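PDB 4ONQ: DNA methyltransferase from Nicotiana tabacum, which probably methylates cytosine at C5 in DNA, using S-adenosyl-L-methionine as methyl donor, through the DRM-type catalytic domain that this chain comprises. Local coordinates for residues 69-74 against 119-124; 97-100 against 104-107; 184-189 against 205-210. The protein carries 5 engineered substitutions. One frame throughout, in Å; residues are numbered along the deposited sequence.

Contact 1: 69-74 against 119-124; sequences DSKYFC and RTKLNC
K121 stretches across from residues 119-124 and sets the last two atoms of its chain against backbone carbonyls of residues 69-74. Its NZ gives a weak hydrogen bond to K71 O, 3.1 Å away, and its CE lies 3.4 Å from C74 O. The chain bends about its CB-CG bond (chi2 86°) and then runs straight, which carries the ammonium past the side of K71; there K121 CE packs on K71 CB at 3.7 Å. The stronger partner of K121 NZ is R100 O, so the ammonium is held between two carbonyls of different loops. A long cation suits this place, since its ammonium can reach carbonyl oxygens of two separate loops.

The loop it reaches is a connection between antiparallel strands 66-69 and 79-84 at one edge of the mixed sheet, tightened by a 3-10 turn at 70-72. D69 opens that turn as an Asx turn: its OD1 accepts K71 N at 3.1 Å, with the N-H coming from above the carboxylate plane, and also takes R78 N. K71 has its CG between the backbone N and the carbonyl carbon (chi1 84°), which lays CG over the centre of one face of the Y72 ring, while the extended remainder takes its own ammonium away from K121. A methionine in place of K121 would probably leave K71 O and R100 O without their shared cation. Further along, L122 pairs through its backbone with A75 and A77.

Contact 2: 97-100 against 104-107; sequences LAPR and EALP
P99 and A105 bring their CA atoms within 5.3 Å of each other, as the chain, extended through P99, turns at R100 and T101 into the short helix 102-105 and so folds the helix back beside the residues that lead into it. The proline ring lies along the helix with two of its carbons. P99 CB touches E104 CB at 3.6 Å and stands equally close to A105 N, while P99 CG rests 3.9 Å from A105 CB. Proline suits the spot: its rigid ring holds the backbone extended and offers a compact apolar side to a helix only one turn long. The small methyl of A105 lets that ring come in close, and it also meets M184 and L185. The contact is thus a surface turn of the DRM-type methyltransferase domain, where a loop enters a one-turn helix that packs through A105 on helix 179-186.

The polar half of the contact belongs to E104. Its CG nearly eclipses the backbone N (chi1 -20°) and the chain beyond is extended, a course that leads the carboxylate back past P99 to R100, two residues ahead of the helix. There OE2 accepts R100 N at 3.1 Å, in a fairly straight bond (161°) that uses the anti lone pair, the one turned from the other oxygen. The backbone N of E104 is meanwhile hydrogen-bonded to T101 OG1. The guanidinium of R100 takes no part; it heads toward Y72 and T19, its NH1 6.5 Å from E104 OE2. An exposed glutamate therefore spends one oxygen on a backbone N-H, fixing the turn into the helix, while the arginine charge is placed elsewhere.

Contact 3: 184-189 against 205-210; sequences MLLGFP and KSLGNS. With SFG (sinefungin), chain C.
L186 drives its CD1 onto the backbone of L207, 3.2 Å from L207 O, and this is the tight side of the contact. The same methyl reaches L207 CB at 4.1 Å. That carbonyl is not left without a mate, because it accepts S210 N as helix 200-208 ends, and the leucine methyl closes over an oxygen already in use. A second tight spot lies at F188, whose CZ comes within 3.1 Å of S210 OG; the oxygen sits at the ring edge, near its plane, where the slightly positive ring hydrogens would suit it.

Between these two points the fit is slacker: L207 CD2 approaches the F188 ring obliquely, 4.5 Å from CD2 of the phenylalanine. Helix 179-186 ends in a Schellman motif at G187, where positive phi would jam a side chain against the preceding carbonyl, and the turn delivers F188 inward, while exposed P189 heads for the surface. The sequences LGFP and LGNS resemble motifs IX and X of C5 methyltransferases, whose order is rearranged in DRM enzymes.

Beyond the hydrophobic part lies the sinefungin pocket. S210 OG, anti to the backbone N (chi1 -180°) and beside the carbonyl carbon, stands 2.9 Å from each of sinefungin O and OXT, a place where a small hydroxyl fits both phenyl edge and carboxylate. N209 offers backbone instead: its O takes a weak hydrogen bond, 3.4 Å, from sinefungin NE. F188 is also stacked on H192.

How the contacts relate
From the N terminus, the chain leaves strand 66-69 through 69-74, returns along strand 79-84, and reaches 97-100, which contact 2 joins to helix 102-105 in a small local loop. That loop is nested within the much longer one closed by contact 1 at 119-124. Contact 3 follows in series, after helices 132-143 and 151-164 and the hairpin 166-176, and closes the loop between helices 179-186 and 200-208. The three meet physically: A98 packs against F73, L122 against L185, and contacts 2 and 3 touch where helix 102-105 lies on helix 179-186. Together they tie the edge of the central sheet, the intervening loops and the helices that lead to the sinefungin pocket.

Contact 1: 69-74 against 119-124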
ATOM      1  N   ASP A  69       9.524   4.104  -3.779  1.00 54.93           N
ATOM      2  CA  ASP A  69       9.627   3.977  -2.339  1.00 56.07           C
ATOM      3  C   ASP A  69       8.615   4.931  -1.726  1.00 49.96           C
ATOM      4  O   ASP A  69       8.589   6.118  -2.057  1.00 45.47           O
ATOM      5  CB  ASP A  69      11.046   4.345  -1.892  1.00 49.50           C
ATOM      6  CG  ASP A  69      11.342   3.933  -0.462  1.00 46.12           C
ATOM      7  OD1 ASP A  69      10.425   3.973   0.388  1.00 46.46           O
ATOM      8  OD2 ASP A  69      12.504   3.565  -0.188  1.00 52.44           O
ATOM      9  N   SER A  70       7.785   4.419  -0.825  1.00 42.33           N
ATOM     10  CA  SER A  70       6.715   5.230  -0.257  1.00 38.36           C
ATOM     11  C   SER A  70       7.235   6.269   0.723  1.00 38.66           C
ATOM     12  O   SER A  70       6.459   7.049   1.272  1.00 44.90           O
ATOM     13  CB  SER A  70       5.655   4.352   0.406  1.00 37.16           C
ATOM     14  OG  SER A  70       4.916   3.646  -0.569  1.00 43.81           O
ATOM     15  N   LYS A  71       8.528   6.339   0.871  1.00 39.68           N
ATOM     16  CA  LYS A  71       9.107   7.303   1.743  1.00 40.18           C
ATOM     17  C   LYS A  71       8.992   8.660   1.165  1.00 45.83           C
ATOM     18  O   LYS A  71       9.171   9.638   1.820  1.00 42.84           O
ATOM     19  CB  LYS A  71      10.551   6.982   1.950  1.00 46.67           C
ATOM     20  CG  LYS A  71      11.465   7.483   0.905  1.00 50.49           C
ATOM     21  CD  LYS A  71      12.828   6.953   1.144  1.00 44.15           C
ATOM     22  CE  LYS A  71      13.874   7.561   0.283  1.00 48.96           C
ATOM     23  NZ  LYS A  71      15.172   6.948   0.552  1.00 54.98           N
ATOM     24  N   TYR A  72       8.658   8.707  -0.094  1.00 45.24           N
ATOM     25  CA  TYR A  72       8.390   9.964  -0.775  1.00 42.08           C
ATOM     26  C   TYR A  72       6.931  10.379  -0.628  1.00 46.80           C
ATOM     27  O   TYR A  72       6.507  11.394  -1.177  1.00 51.36           O
ATOM     28  CB  TYR A  72       8.774   9.853  -2.249  1.00 44.11           C
ATOM     29  CG  TYR A  72      10.257   9.644  -2.448  1.00 44.70           C
ATOM     30  CD1 TYR A  72      11.158  10.656  -2.160  1.00 46.09           C
ATOM     31  CD2 TYR A  72      10.756   8.435  -2.914  1.00 44.86           C
ATOM     32  CE1 TYR A  72      12.514  10.474  -2.331  1.00 47.62           C
ATOM     33  CE2 TYR A  72      12.110   8.241  -3.085  1.00 46.42           C
ATOM     34  CZ  TYR A  72      12.983   9.266  -2.795  1.00 47.80           C
ATOM     35  OH  TYR A  72      14.335   9.088  -2.966  1.00 49.58           O
ATOM     36  N   PHE A  73       6.167   9.596   0.128  1.00 45.10           N
ATOM     37  CA  PHE A  73       4.750   9.879   0.308  1.00 41.65           C
ATOM     38  C   PHE A  73       4.332   9.920   1.773  1.00 48.37           C
ATOM     39  O   PHE A  73       3.261  10.434   2.104  1.00 57.53           O
ATOM     40  CB  PHE A  73       3.903   8.875  -0.470  1.00 40.02           C
ATOM     41  CG  PHE A  73       4.099   8.951  -1.957  1.00 46.59           C
ATOM     42  CD1 PHE A  73       3.250   9.710  -2.742  1.00 48.31           C
ATOM     43  CD2 PHE A  73       5.144   8.276  -2.569  1.00 44.96           C
ATOM     44  CE1 PHE A  73       3.427   9.784  -4.109  1.00 47.51           C
ATOM     45  CE2 PHE A  73       5.329   8.352  -3.933  1.00 42.48           C
ATOM     46  CZ  PHE A  73       4.467   9.104  -4.703  1.00 45.04           C
ATOM     47  N   CYS A  74       5.182   9.391   2.644  1.00 39.96           N
ATOM     48  CA  CYS A  74       4.882   9.339   4.070  1.00 45.41           C
ATOM     49  C   CYS A  74       6.166   9.141   4.851  1.00 38.02           C
ATOM     50  O   CYS A  74       7.250   9.131   4.275  1.00 46.20           O
ATOM     51  CB  CYS A  74       3.906   8.207   4.386  1.00 36.51           C
ATOM     52  SG  CYS A  74       4.566   6.563   4.030  1.00 38.84           S
ATOM     53  N   ARG A 119      17.400   8.454  13.021  1.00 43.54           N
ATOM     54  CA  ARG A 119      16.252   8.148  12.174  1.00 42.48           C
ATOM     55  C   ARG A 119      15.271   9.313  12.061  1.00 47.74           C
ATOM     56  O   ARG A 119      14.923   9.951  13.056  1.00 45.93           O
ATOM     57  CB  ARG A 119      15.503   6.934  12.701  1.00 41.09           C
ATOM     58  CG  ARG A 119      16.267   5.642  12.656  1.00 41.97           C
ATOM     59  CD  ARG A 119      15.440   4.538  13.297  1.00 40.38           C
ATOM     60  NE  ARG A 119      15.162   4.822  14.702  1.00 40.38           N
ATOM     61  CZ  ARG A 119      14.161   4.282  15.387  1.00 40.25           C
ATOM     62  NH1 ARG A 119      13.332   3.437  14.790  1.00 37.79           N
ATOM     63  NH2 ARG A 119      13.988   4.596  16.663  1.00 38.10           N
ATOM     64  N   THR A 120      14.833   9.584  10.838  1.00 44.68           N
ATOM     65  CA  THR A 120      13.740  10.520  10.609  1.00 51.69           C
ATOM     66  C   THR A 120      12.697   9.811   9.761  1.00 49.03           C
ATOM     67  O   THR A 120      11.643  10.355   9.441  1.00 51.47           O
ATOM     68  CB  THR A 120      14.219  11.794   9.900  1.00 48.91           C
ATOM     69  OG1 THR A 120      14.840  11.440   8.659  1.00 56.71           O
ATOM     70  CG2 THR A 120      15.224  12.539  10.768  1.00 43.95           C
ATOM     71  N   LYS A 121      13.006   8.567   9.423  1.00 52.49           N
ATOM     72  CA  LYS A 121      12.165   7.762   8.561  1.00 46.47           C
ATOM     73  C   LYS A 121      12.100   6.354   9.132  1.00 41.80           C
ATOM     74  O   LYS A 121      13.113   5.805   9.571  1.00 46.58           O
ATOM     75  CB  LYS A 121      12.776   7.705   7.162  1.00 41.18           C
ATOM     76  CG  LYS A 121      11.789   7.922   6.043  1.00 59.65           C
ATOM     77  CD  LYS A 121      11.595   9.402   5.752  1.00 57.49           C
ATOM     78  CE  LYS A 121      10.583   9.592   4.641  1.00 46.46           C
ATOM     79  NZ  LYS A 121      10.294  11.021   4.405  1.00 47.03           N
ATOM     80  N   LEU A 122      10.909   5.770   9.130  1.00 38.68           N
ATOM     81  CA  LEU A 122      10.738   4.394   9.578  1.00 37.33           C
ATOM     82  C   LEU A 122      11.033   3.423   8.439  1.00 41.70           C
ATOM     83  O   LEU A 122      10.971   3.792   7.269  1.00 45.02           O
ATOM     84  CB  LEU A 122       9.314   4.179  10.093  1.00 35.97           C
ATOM     85  CG  LEU A 122       8.948   4.919  11.382  1.00 35.83           C
ATOM     86  CD1 LEU A 122       7.457   5.187  11.454  1.00 34.86           C
ATOM     87  CD2 LEU A 122       9.389   4.111  12.587  1.00 40.00           C
ATOM     88  N   ASN A 123      11.359   2.185   8.788  1.00 39.94           N
ATOM     89  CA  ASN A 123      11.517   1.127   7.797  1.00 40.53           C
ATOM     90  C   ASN A 123      10.162   0.615   7.318  1.00 38.06           C
ATOM     91  O   ASN A 123       9.120   1.114   7.748  1.00 36.73           O
ATOM     92  CB  ASN A 123      12.352  -0.016   8.371  1.00 50.75           C
ATOM     93  CG  ASN A 123      13.803   0.370   8.563  1.00 57.56           C
ATOM     94  OD1 ASN A 123      14.187   1.513   8.329  1.00 66.55           O
ATOM     95  ND2 ASN A 123      14.615  -0.582   8.999  1.00 64.54           N
ATOM     96  N   CYS A 124      10.177  -0.366   6.418  1.00 41.70           N
ATOM     97  CA  CYS A 124       8.945  -0.958   5.903  1.00 40.01           C
ATOM     98  C   CYS A 124       8.081  -1.455   7.056  1.00 36.61           C
ATOM     99  O   CYS A 124       8.575  -2.122   7.966  1.00 51.58           O
ATOM    100  CB  CYS A 124       9.260  -2.106   4.936  1.00 46.29           C
ATOM    101  SG  CYS A 124       7.822  -2.736   4.014  1.00 62.40           S
TER

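Contact 2: 97-100 against 104-107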
ATOM      1  N   LEU A  97      -0.240  16.786   1.838  1.00 52.03           N
ATOM      2  CA  LEU A  97       0.777  15.752   1.832  1.00 46.28           C
ATOM      3  C   LEU A  97       0.956  15.202   3.238  1.00 49.66           C
ATOM      4  O   LEU A  97       0.823  15.929   4.227  1.00 54.19           O
ATOM      5  CB  LEU A  97       2.087  16.309   1.303  1.00 41.92           C
ATOM      6  CG  LEU A  97       1.959  16.882  -0.113  1.00 43.28           C
ATOM      7  CD1 LEU A  97       3.237  17.585  -0.512  1.00 44.85           C
ATOM      8  CD2 LEU A  97       1.619  15.771  -1.102  1.00 42.85           C
ATOM      9  N   ALA A  98       1.223  13.907   3.323  1.00 52.59           N
ATOM     10  CA  ALA A  98       1.428  13.275   4.613  1.00 51.67           C
ATOM     11  C   ALA A  98       2.730  13.799   5.195  1.00 50.04           C
ATOM     12  O   ALA A  98       3.653  14.133   4.447  1.00 49.37           O
ATOM     13  CB  ALA A  98       1.476  11.766   4.457  1.00 36.73           C
ATOM     14  N   PRO A  99       2.798  13.902   6.530  1.00 48.14           N
ATOM     15  CA  PRO A  99       4.061  14.222   7.202  1.00 43.84           C
ATOM     16  C   PRO A  99       5.105  13.209   6.768  1.00 39.75           C
ATOM     17  O   PRO A  99       4.783  12.030   6.636  1.00 50.22           O
ATOM     18  CB  PRO A  99       3.725  14.047   8.691  1.00 50.91           C
ATOM     19  CG  PRO A  99       2.436  13.286   8.728  1.00 53.62           C
ATOM     20  CD  PRO A  99       1.706  13.679   7.489  1.00 44.96           C
ATOM     21  N   ARG A 100       6.327  13.655   6.519  1.00 44.07           N
ATOM     22  CA  ARG A 100       7.327  12.758   5.963  1.00 51.00           C
ATOM     23  C   ARG A 100       8.472  12.440   6.921  1.00 51.94           C
ATOM     24  O   ARG A 100       9.362  11.671   6.585  1.00 45.28           O
ATOM     25  CB  ARG A 100       7.836  13.276   4.613  1.00 70.18           C
ATOM     26  CG  ARG A 100       6.840  13.055   3.475  1.00 86.66           C
ATOM     27  CD  ARG A 100       7.288  13.686   2.163  1.00100.04           C
ATOM     28  NE  ARG A 100       8.374  12.951   1.517  1.00107.26           N
ATOM     29  CZ  ARG A 100       9.644  13.344   1.508  1.00111.18           C
ATOM     30  NH1 ARG A 100       9.997  14.470   2.111  1.00117.77           N
ATOM     31  NH2 ARG A 100      10.563  12.613   0.893  1.00103.17           N
ATOM     32  N   GLU A 104       7.324  14.660  12.543  1.00 52.42           N
ATOM     33  CA  GLU A 104       6.079  15.253  12.108  1.00 50.51           C
ATOM     34  C   GLU A 104       4.877  14.352  12.304  1.00 49.02           C
ATOM     35  O   GLU A 104       3.858  14.793  12.757  1.00 43.22           O
ATOM     36  CB  GLU A 104       6.122  15.808  10.669  1.00 52.28           C
ATOM     37  CG  GLU A 104       7.499  16.105  10.090  1.00 72.44           C
ATOM     38  CD  GLU A 104       7.462  16.916   8.809  1.00 79.12           C
ATOM     39  OE1 GLU A 104       7.635  18.130   8.870  1.00 84.66           O
ATOM     40  OE2 GLU A 104       7.284  16.351   7.729  1.00 79.21           O
ATOM     41  N   ALA A 105       5.016  13.088  11.946  1.00 44.49           N
ATOM     42  CA  ALA A 105       3.934  12.132  12.056  1.00 42.67           C
ATOM     43  C   ALA A 105       3.511  11.796  13.466  1.00 36.30           C
ATOM     44  O   ALA A 105       2.369  11.655  13.743  1.00 38.22           O
ATOM     45  CB  ALA A 105       4.207  10.897  11.237  1.00 37.00           C
ATOM     46  N   LEU A 106       4.475  11.682  14.337  1.00 40.28           N
ATOM     47  CA  LEU A 106       4.249  11.288  15.684  1.00 37.82           C
ATOM     48  C   LEU A 106       4.835  12.309  16.606  1.00 47.88           C
ATOM     49  O   LEU A 106       5.912  12.157  17.085  1.00 48.47           O
ATOM     50  CB  LEU A 106       4.950   9.990  15.931  1.00 34.56           C
ATOM     51  CG  LEU A 106       4.431   8.641  15.516  1.00 51.99           C
ATOM     52  CD1 LEU A 106       3.028   8.592  15.024  1.00 54.50           C
ATOM     53  CD2 LEU A 106       5.329   8.050  14.488  1.00 54.21           C
ATOM     54  N   PRO A 107       4.086  13.355  16.852  1.00 48.04           N
ATOM     55  CA  PRO A 107       4.515  14.524  17.631  1.00 45.63           C
ATOM     56  C   PRO A 107       4.965  14.171  19.041  1.00 48.57           C
ATOM     57  O   PRO A 107       5.923  14.759  19.541  1.00 56.03           O
ATOM     58  CB  PRO A 107       3.249  15.381  17.697  1.00 40.21           C
ATOM     59  CG  PRO A 107       2.460  14.974  16.507  1.00 43.53           C
ATOM     60  CD  PRO A 107       2.709  13.508  16.353  1.00 42.38           C
TER

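Contact 3: 184-189 against 205-210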
ATOM      1  N   MET A 184      -2.485   5.583  10.115  1.00 29.34           N
ATOM      2  CA  MET A 184      -2.258   6.884   9.527  1.00 33.64           C
ATOM      3  C   MET A 184      -1.021   6.901   8.632  1.00 33.57           C
ATOM      4  O   MET A 184      -1.004   7.592   7.618  1.00 36.86           O
ATOM      5  CB  MET A 184      -2.236   7.985  10.581  1.00 34.08           C
ATOM      6  CG  MET A 184      -0.982   8.080  11.372  1.00 57.66           C
ATOM      7  SD  MET A 184      -0.287   9.710  11.130  1.00 62.18           S
ATOM      8  CE  MET A 184       0.939   9.370   9.887  1.00 30.30           C
ATOM      9  N   LEU A 185      -0.002   6.122   8.984  1.00 33.16           N
ATOM     10  CA  LEU A 185       1.192   6.049   8.148  1.00 38.95           C
ATOM     11  C   LEU A 185       0.864   5.492   6.760  1.00 36.94           C
ATOM     12  O   LEU A 185       1.449   5.905   5.763  1.00 43.27           O
ATOM     13  CB  LEU A 185       2.282   5.215   8.819  1.00 28.25           C
ATOM     14  CG  LEU A 185       2.966   5.865  10.018  1.00 33.44           C
ATOM     15  CD1 LEU A 185       3.900   4.881  10.683  1.00 28.52           C
ATOM     16  CD2 LEU A 185       3.699   7.128   9.606  1.00 29.46           C
ATOM     17  N   LEU A 186      -0.084   4.564   6.702  1.00 29.21           N
ATOM     18  CA  LEU A 186      -0.479   3.959   5.434  1.00 33.61           C
ATOM     19  C   LEU A 186      -1.543   4.751   4.666  1.00 35.52           C
ATOM     20  O   LEU A 186      -1.862   4.411   3.532  1.00 38.12           O
ATOM     21  CB  LEU A 186      -0.942   2.520   5.652  1.00 29.69           C
ATOM     22  CG  LEU A 186       0.183   1.583   6.099  1.00 34.19           C
ATOM     23  CD1 LEU A 186      -0.373   0.244   6.522  1.00 29.03           C
ATOM     24  CD2 LEU A 186       1.209   1.417   4.978  1.00 33.13           C
ATOM     25  N   GLY A 187      -2.084   5.804   5.277  1.00 29.55           N
ATOM     26  CA  GLY A 187      -3.060   6.648   4.608  1.00 28.87           C
ATOM     27  C   GLY A 187      -4.508   6.230   4.812  1.00 37.27           C
ATOM     28  O   GLY A 187      -5.397   6.656   4.078  1.00 39.18           O
ATOM     29  N   PHE A 188      -4.748   5.390   5.811  1.00 29.06           N
ATOM     30  CA  PHE A 188      -6.101   4.939   6.111  1.00 28.37           C
ATOM     31  C   PHE A 188      -6.768   5.854   7.122  1.00 28.89           C
ATOM     32  O   PHE A 188      -6.097   6.466   7.952  1.00 39.98           O
ATOM     33  CB  PHE A 188      -6.088   3.490   6.613  1.00 27.91           C
ATOM     34  CG  PHE A 188      -5.863   2.480   5.522  1.00 30.30           C
ATOM     35  CD1 PHE A 188      -6.918   2.050   4.728  1.00 27.99           C
ATOM     36  CD2 PHE A 188      -4.594   1.971   5.277  1.00 30.25           C
ATOM     37  CE1 PHE A 188      -6.709   1.118   3.716  1.00 40.49           C
ATOM     38  CE2 PHE A 188      -4.380   1.048   4.269  1.00 27.47           C
ATOM     39  CZ  PHE A 188      -5.438   0.617   3.491  1.00 32.71           C
ATOM     40  N   PRO A 189      -8.101   5.969   7.044  1.00 34.54           N
ATOM     41  CA  PRO A 189      -8.804   6.766   8.051  1.00 34.29           C
ATOM     42  C   PRO A 189      -8.686   6.107   9.416  1.00 36.23           C
ATOM     43  O   PRO A 189      -8.571   4.887   9.505  1.00 40.01           O
ATOM     44  CB  PRO A 189     -10.255   6.742   7.571  1.00 30.76           C
ATOM     45  CG  PRO A 189     -10.359   5.503   6.737  1.00 33.65           C
ATOM     46  CD  PRO A 189      -9.023   5.349   6.078  1.00 29.51           C
ATOM     47  N   LYS A 205      -1.465  -7.541  11.036  1.00 44.48           N
ATOM     48  CA  LYS A 205      -1.286  -8.321   9.865  1.00 38.94           C
ATOM     49  C   LYS A 205      -1.980  -7.756   8.652  1.00 42.66           C
ATOM     50  O   LYS A 205      -1.443  -7.756   7.599  1.00 39.56           O
ATOM     51  CB  LYS A 205      -1.732  -9.727  10.158  1.00 48.19           C
ATOM     52  CG  LYS A 205      -1.587 -10.679   9.021  1.00 64.00           C
ATOM     53  CD  LYS A 205      -2.244 -12.005   9.311  1.00 75.56           C
ATOM     54  CE  LYS A 205      -1.912 -13.080   8.295  1.00 79.16           C
ATOM     55  NZ  LYS A 205      -2.778 -13.105   7.105  1.00 72.91           N
ATOM     56  N   SER A 206      -3.173  -7.246   8.811  1.00 34.72           N
ATOM     57  CA  SER A 206      -3.889  -6.648   7.689  1.00 29.51           C
ATOM     58  C   SER A 206      -3.282  -5.312   7.250  1.00 33.46           C
ATOM     59  O   SER A 206      -3.257  -4.994   6.060  1.00 36.87           O
ATOM     60  CB  SER A 206      -5.377  -6.479   8.019  1.00 29.70           C
ATOM     61  OG  SER A 206      -6.031  -7.741   8.090  1.00 40.24           O
ATOM     62  N   LEU A 207      -2.792  -4.532   8.209  1.00 29.41           N
ATOM     63  CA  LEU A 207      -2.159  -3.261   7.876  1.00 27.70           C
ATOM     64  C   LEU A 207      -0.795  -3.491   7.227  1.00 32.03           C
ATOM     65  O   LEU A 207      -0.471  -2.902   6.189  1.00 37.76           O
ATOM     66  CB  LEU A 207      -2.037  -2.381   9.122  1.00 30.13           C
ATOM     67  CG  LEU A 207      -3.354  -1.799   9.652  1.00 28.50           C
ATOM     68  CD1 LEU A 207      -3.241  -1.424  11.139  1.00 28.94           C
ATOM     69  CD2 LEU A 207      -3.749  -0.595   8.837  1.00 27.26           C
ATOM     70  N   GLY A 208      -0.009  -4.373   7.831  1.00 28.68           N
ATOM     71  CA  GLY A 208       1.327  -4.689   7.352  1.00 41.20           C
ATOM     72  C   GLY A 208       1.371  -5.171   5.915  1.00 40.22           C
ATOM     73  O   GLY A 208       2.384  -5.023   5.241  1.00 35.01           O
ATOM     74  N   ASN A 209       0.266  -5.738   5.445  1.00 34.01           N
ATOM     75  CA  ASN A 209       0.196  -6.275   4.094  1.00 36.54           C
ATOM     76  C   ASN A 209      -0.448  -5.333   3.077  1.00 40.97           C
ATOM     77  O   ASN A 209      -0.560  -5.673   1.909  1.00 42.65           O
ATOM     78  CB  ASN A 209      -0.539  -7.621   4.104  1.00 39.12           C
ATOM     79  CG  ASN A 209       0.290  -8.736   4.735  1.00 43.67           C
ATOM     80  OD1 ASN A 209       1.513  -8.754   4.618  1.00 43.52           O
ATOM     81  ND2 ASN A 209      -0.375  -9.662   5.413  1.00 40.83           N
ATOM     82  N   SER A 210      -0.848  -4.145   3.515  1.00 36.32           N
ATOM     83  CA  SER A 210      -1.676  -3.271   2.685  1.00 34.01           C
ATOM     84  C   SER A 210      -0.909  -2.371   1.707  1.00 32.78           C
ATOM     85  O   SER A 210       0.319  -2.357   1.690  1.00 43.14           O
ATOM     86  CB  SER A 210      -2.573  -2.411   3.574  1.00 27.86           C
ATOM     87  OG  SER A 210      -3.382  -1.571   2.779  1.00 51.73           O
TER
HETATM   88  N   SFG C 700      -4.275  -4.948  -1.149  1.00 66.26           N
HETATM   89  CA  SFG C 700      -4.497  -5.222   0.282  1.00 74.87           C
HETATM   90  C   SFG C 700      -4.601  -3.867   0.978  1.00 77.08           C
HETATM   91  O   SFG C 700      -4.328  -2.848   0.310  1.00 73.47           O
HETATM   92  OXT SFG C 700      -5.026  -3.882   2.153  1.00 87.12           O
HETATM   93  CB  SFG C 700      -3.337  -6.094   0.794  1.00 82.30           C
HETATM   94  CG  SFG C 700      -3.534  -7.418   0.059  1.00 80.74           C
HETATM   95  CD  SFG C 700      -2.551  -8.595   0.236  1.00 77.69           C
HETATM   96  NE  SFG C 700      -1.194  -8.285  -0.221  1.00 73.31           N
HETATM   97  C5' SFG C 700      -3.270  -9.679  -0.588  1.00 74.51           C
HETATM   98  C4' SFG C 700      -4.540  -9.792   0.297  1.00 99.01           C
HETATM   99  O4' SFG C 700      -4.462 -11.204  -0.209  1.00 99.72           O
HETATM  100  C3' SFG C 700      -4.830 -10.345   1.686  1.00 91.12           C
HETATM  101  O3' SFG C 700      -6.191 -10.156   2.037  1.00 95.69           O
HETATM  102  C2' SFG C 700      -4.469 -11.773   1.569  1.00 87.01           C
HETATM  103  O2' SFG C 700      -4.936 -12.478   2.724  1.00 72.91           O
HETATM  104  C1' SFG C 700      -5.518 -11.931   0.437  1.00100.98           C
HETATM  105  N9  SFG C 700      -5.533 -13.334  -0.043  1.00 99.17           N
HETATM  106  C8  SFG C 700      -4.753 -14.360   0.257  1.00102.53           C
HETATM  107  N7  SFG C 700      -5.142 -15.405  -0.469  1.00 99.00           N
HETATM  108  C5  SFG C 700      -6.156 -15.024  -1.247  1.00 95.62           C
HETATM  109  C6  SFG C 700      -6.895 -15.684  -2.147  1.00 88.34           C
HETATM  110  N6  SFG C 700      -6.598 -16.967  -2.339  1.00 84.57           N
HETATM  111  N1  SFG C 700      -7.887 -15.099  -2.829  1.00 82.53           N
HETATM  112  C2  SFG C 700      -8.153 -13.751  -2.585  1.00 86.35           C
HETATM  113  N3  SFG C 700      -7.368 -13.086  -1.639  1.00 94.72           N
HETATM  114  C4  SFG C 700      -6.369 -13.730  -1.009  1.00 97.31           C